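PDB 1YSR: sensor-type histidine kinase PrrB from Mycobacterium tuberculosis, which probably autophosphorylates on histidine using ATP as the sensor kinase of a two-component system, of which this piece is the C-terminal ATP-binding domain. Local coordinates for residues Pro7-Asp12 and Thr37-Gly42. Sequence-based numbering, arbitrary orientation. Where two conformers were deposited one is given.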
ATOM      1  N   PRO A   7       7.080  -4.848  -0.152  1.00 32.29           N
ATOM      2  CA  PRO A   7       7.397  -3.789   0.795  1.00 32.30           C
ATOM      3  C   PRO A   7       6.159  -2.938   1.009  1.00 31.78           C
ATOM      4  O   PRO A   7       5.487  -2.599   0.048  1.00 31.48           O
ATOM      5  CB  PRO A   7       8.497  -2.983   0.049  1.00 32.92           C
ATOM      6  CG  PRO A   7       9.181  -4.020  -0.807  1.00 33.29           C
ATOM      7  CD  PRO A   7       7.942  -4.744  -1.354  1.00 33.20           C
ATOM      8  N   VAL A   8       5.844  -2.627   2.259  1.00 31.17           N
ATOM      9  CA  VAL A   8       4.723  -1.758   2.597  1.00 29.34           C
ATOM     10  C   VAL A   8       5.180  -0.715   3.582  1.00 27.64           C
ATOM     11  O   VAL A   8       5.642  -1.032   4.637  1.00 28.17           O
ATOM     12  CB  VAL A   8       3.566  -2.540   3.269  1.00 28.79           C
ATOM     13  CG1 VAL A   8       2.414  -1.603   3.414  1.00 33.37           C
ATOM     14  CG2 VAL A   8       3.107  -3.714   2.399  1.00 27.97           C
ATOM     15  N   ASP A   9       5.023   0.558   3.231  1.00 29.46           N
ATOM     16  CA  ASP A   9       5.285   1.632   4.198  1.00 28.93           C
ATOM     17  C   ASP A   9       4.050   1.765   5.059  1.00 28.20           C
ATOM     18  O   ASP A   9       3.065   2.328   4.610  1.00 28.10           O
ATOM     19  CB  ASP A   9       5.554   2.948   3.454  1.00 27.74           C
ATOM     20  CG  ASP A   9       5.819   4.125   4.407  1.00 30.06           C
ATOM     21  OD1 ASP A   9       5.405   4.096   5.595  1.00 36.66           O
ATOM     22  OD2 ASP A   9       6.374   5.127   3.920  1.00 35.75           O
ATOM     23  N   ILE A  10       4.097   1.175   6.246  1.00 28.56           N
ATOM     24  CA  ILE A  10       2.929   1.105   7.143  1.00 28.80           C
ATOM     25  C   ILE A  10       2.481   2.495   7.540  1.00 29.74           C
ATOM     26  O   ILE A  10       1.262   2.819   7.711  1.00 27.99           O
ATOM     27  CB  ILE A  10       3.308   0.305   8.463  1.00 28.45           C
ATOM     28  CG1 ILE A  10       3.532  -1.174   8.137  1.00 32.59           C
ATOM     29  CG2 ILE A  10       2.233   0.466   9.528  1.00 35.66           C
ATOM     30  CD1 ILE A  10       2.330  -1.832   7.355  1.00 32.62           C
ATOM     31  N   THR A  11       3.492   3.350   7.727  1.00 31.16           N
ATOM     32  CA  THR A  11       3.246   4.707   8.145  1.00 31.69           C
ATOM     33  C   THR A  11       2.459   5.497   7.101  1.00 32.10           C
ATOM     34  O   THR A  11       1.451   6.161   7.435  1.00 32.72           O
ATOM     35  CB  THR A  11       4.604   5.361   8.551  1.00 31.05           C
ATOM     36  OG1 THR A  11       5.248   4.506   9.511  1.00 38.39           O
ATOM     37  CG2 THR A  11       4.338   6.711   9.163  1.00 33.39           C
ATOM     38  N   ASP A  12       2.854   5.409   5.834  1.00 30.85           N
ATOM     39  CA  ASP A  12       2.135   6.057   4.755  1.00 32.60           C
ATOM     40  C   ASP A  12       0.749   5.450   4.595  1.00 30.34           C
ATOM     41  O   ASP A  12      -0.214   6.161   4.311  1.00 30.48           O
ATOM     42  CB  ASP A  12       2.941   5.897   3.434  1.00 33.86           C
ATOM     43  CG  ASP A  12       2.309   6.622   2.249  1.00 40.25           C
ATOM     44  OD1 ASP A  12       2.146   7.849   2.302  1.00 50.24           O
ATOM     45  OD2 ASP A  12       1.946   5.953   1.271  1.00 50.24           O
ATOM     46  N   THR A  37       8.742   6.452  10.052  1.00 39.80           N
ATOM     47  CA  THR A  37       8.449   5.608   8.904  1.00 38.99           C
ATOM     48  C   THR A  37       8.822   4.172   9.155  1.00 40.68           C
ATOM     49  O   THR A  37       9.979   3.870   9.525  1.00 43.14           O
ATOM     50  CB  THR A  37       9.117   6.157   7.616  1.00 39.08           C
ATOM     51  OG1 THR A  37       8.457   7.359   7.242  1.00 35.28           O
ATOM     52  CG2 THR A  37       8.966   5.186   6.488  1.00 37.95           C
ATOM     53  N   CYS A  38       7.839   3.272   9.014  1.00 39.05           N
ATOM     54  CA  CYS A  38       8.097   1.857   9.186  1.00 37.35           C
ATOM     55  C   CYS A  38       7.791   1.064   7.947  1.00 36.07           C
ATOM     56  O   CYS A  38       6.651   1.027   7.495  1.00 36.47           O
ATOM     57  CB  CYS A  38       7.327   1.248  10.355  1.00 37.15           C
ATOM     58  SG  CYS A  38       7.649  -0.536  10.512  1.00 42.76           S
ATOM     59  N   ILE A  39       8.792   0.358   7.427  1.00 34.20           N
ATOM     60  CA  ILE A  39       8.533  -0.511   6.278  1.00 32.71           C
ATOM     61  C   ILE A  39       8.477  -1.959   6.746  1.00 33.05           C
ATOM     62  O   ILE A  39       9.404  -2.395   7.469  1.00 32.58           O
ATOM     63  CB  ILE A  39       9.637  -0.395   5.180  1.00 32.84           C
ATOM     64  CG1 ILE A  39      10.007   1.093   4.903  1.00 32.10           C
ATOM     65  CG2 ILE A  39       9.174  -1.099   3.901  1.00 33.80           C
ATOM     66  CD1 ILE A  39       8.836   1.900   4.343  1.00 31.76           C
ATOM     67  N   ILE A  40       7.445  -2.712   6.316  1.00 31.13           N
ATOM     68  CA  ILE A  40       7.427  -4.170   6.526  1.00 32.29           C
ATOM     69  C   ILE A  40       7.204  -4.819   5.194  1.00 32.19           C
ATOM     70  O   ILE A  40       7.063  -4.115   4.152  1.00 32.94           O
ATOM     71  CB  ILE A  40       6.388  -4.629   7.630  1.00 32.89           C
ATOM     72  CG1 ILE A  40       4.938  -4.521   7.078  1.00 33.06           C
ATOM     73  CG2 ILE A  40       6.623  -3.823   8.986  1.00 31.34           C
ATOM     74  CD1 ILE A  40       3.888  -5.275   7.911  1.00 35.36           C
ATOM     75  N   VAL A  41       7.265  -6.143   5.165  1.00 30.66           N
ATOM     76  CA  VAL A  41       6.897  -6.856   3.986  1.00 32.13           C
ATOM     77  C   VAL A  41       5.557  -7.483   4.302  1.00 31.52           C
ATOM     78  O   VAL A  41       5.375  -8.089   5.377  1.00 31.34           O
ATOM     79  CB  VAL A  41       7.976  -7.916   3.641  1.00 34.21           C
ATOM     80  CG1 VAL A  41       7.470  -8.901   2.595  1.00 34.90           C
ATOM     81  CG2 VAL A  41       9.255  -7.164   3.121  1.00 33.59           C
ATOM     82  N   GLY A  42       4.606  -7.287   3.413  1.00 31.31           N
ATOM     83  CA  GLY A  42       3.234  -7.594   3.743  1.00 31.29           C
ATOM     84  C   GLY A  42       2.333  -7.426   2.546  1.00 32.25           C
ATOM     85  O   GLY A  42       2.801  -7.267   1.398  1.00 31.22           O
TER
HETATM   86  O   HOH W   1       6.388   7.358   5.500  1.00 40.06           O
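The flat Asp9 carboxylate has Asp12 N over one face, the methyls Thr37 CG2 and Ile39 CD1 over the other, and a water beside OD2. Asp12 N meets OD1 67° out of the plane at 2.9 Å, a capping bond from Asp9, the N-cap residue of helix 10-24. With CG anti to the backbone N (chi1 179°), the Asp9 side chain crosses that of Thr37 at about a right angle; its OD2 lies 3.6 Å from Thr37 CG2 and accepts from the water, which also bonds Thr37 OG1. Ile39 CD1 also packs against Asp9 CB, on the same face as Pro7. In the two-stranded antiparallel ladder Val8 and Ile40 are the hydrogen-bonded pair: Val8 N to Ile40 O is 2.7 Å, Ile40 N to Val8 O 3.0 Å, both in the carbonyl plane. Ile10 N reaches Cys38 O at 2.8 Å, nearly along the C=O axis. At the next residue, in the first turn of the helix, Thr11 OG1 sits beside its own backbone N (chi1 -53°), accepts from Cys38 N at 2.9 Å and bonds Pro36 O, so two main-chain groups grip this buried hydroxyl. On the face of Val8, the Ile10 side chain crosses that of Ile40 obliquely, its CD1 3.8 Å from Ile40 CG1. Both rest on Leu47 of helix 44-61, and on Ile80 and Val78 respectively of strand 77-84 in the main mixed sheet; the Pro7, Ile39 and Val41 face packs against a second subunit. The ladder thus pairs strand 6-9, leading into helix 10-24, with strand 39-42, preceding helix 44-61.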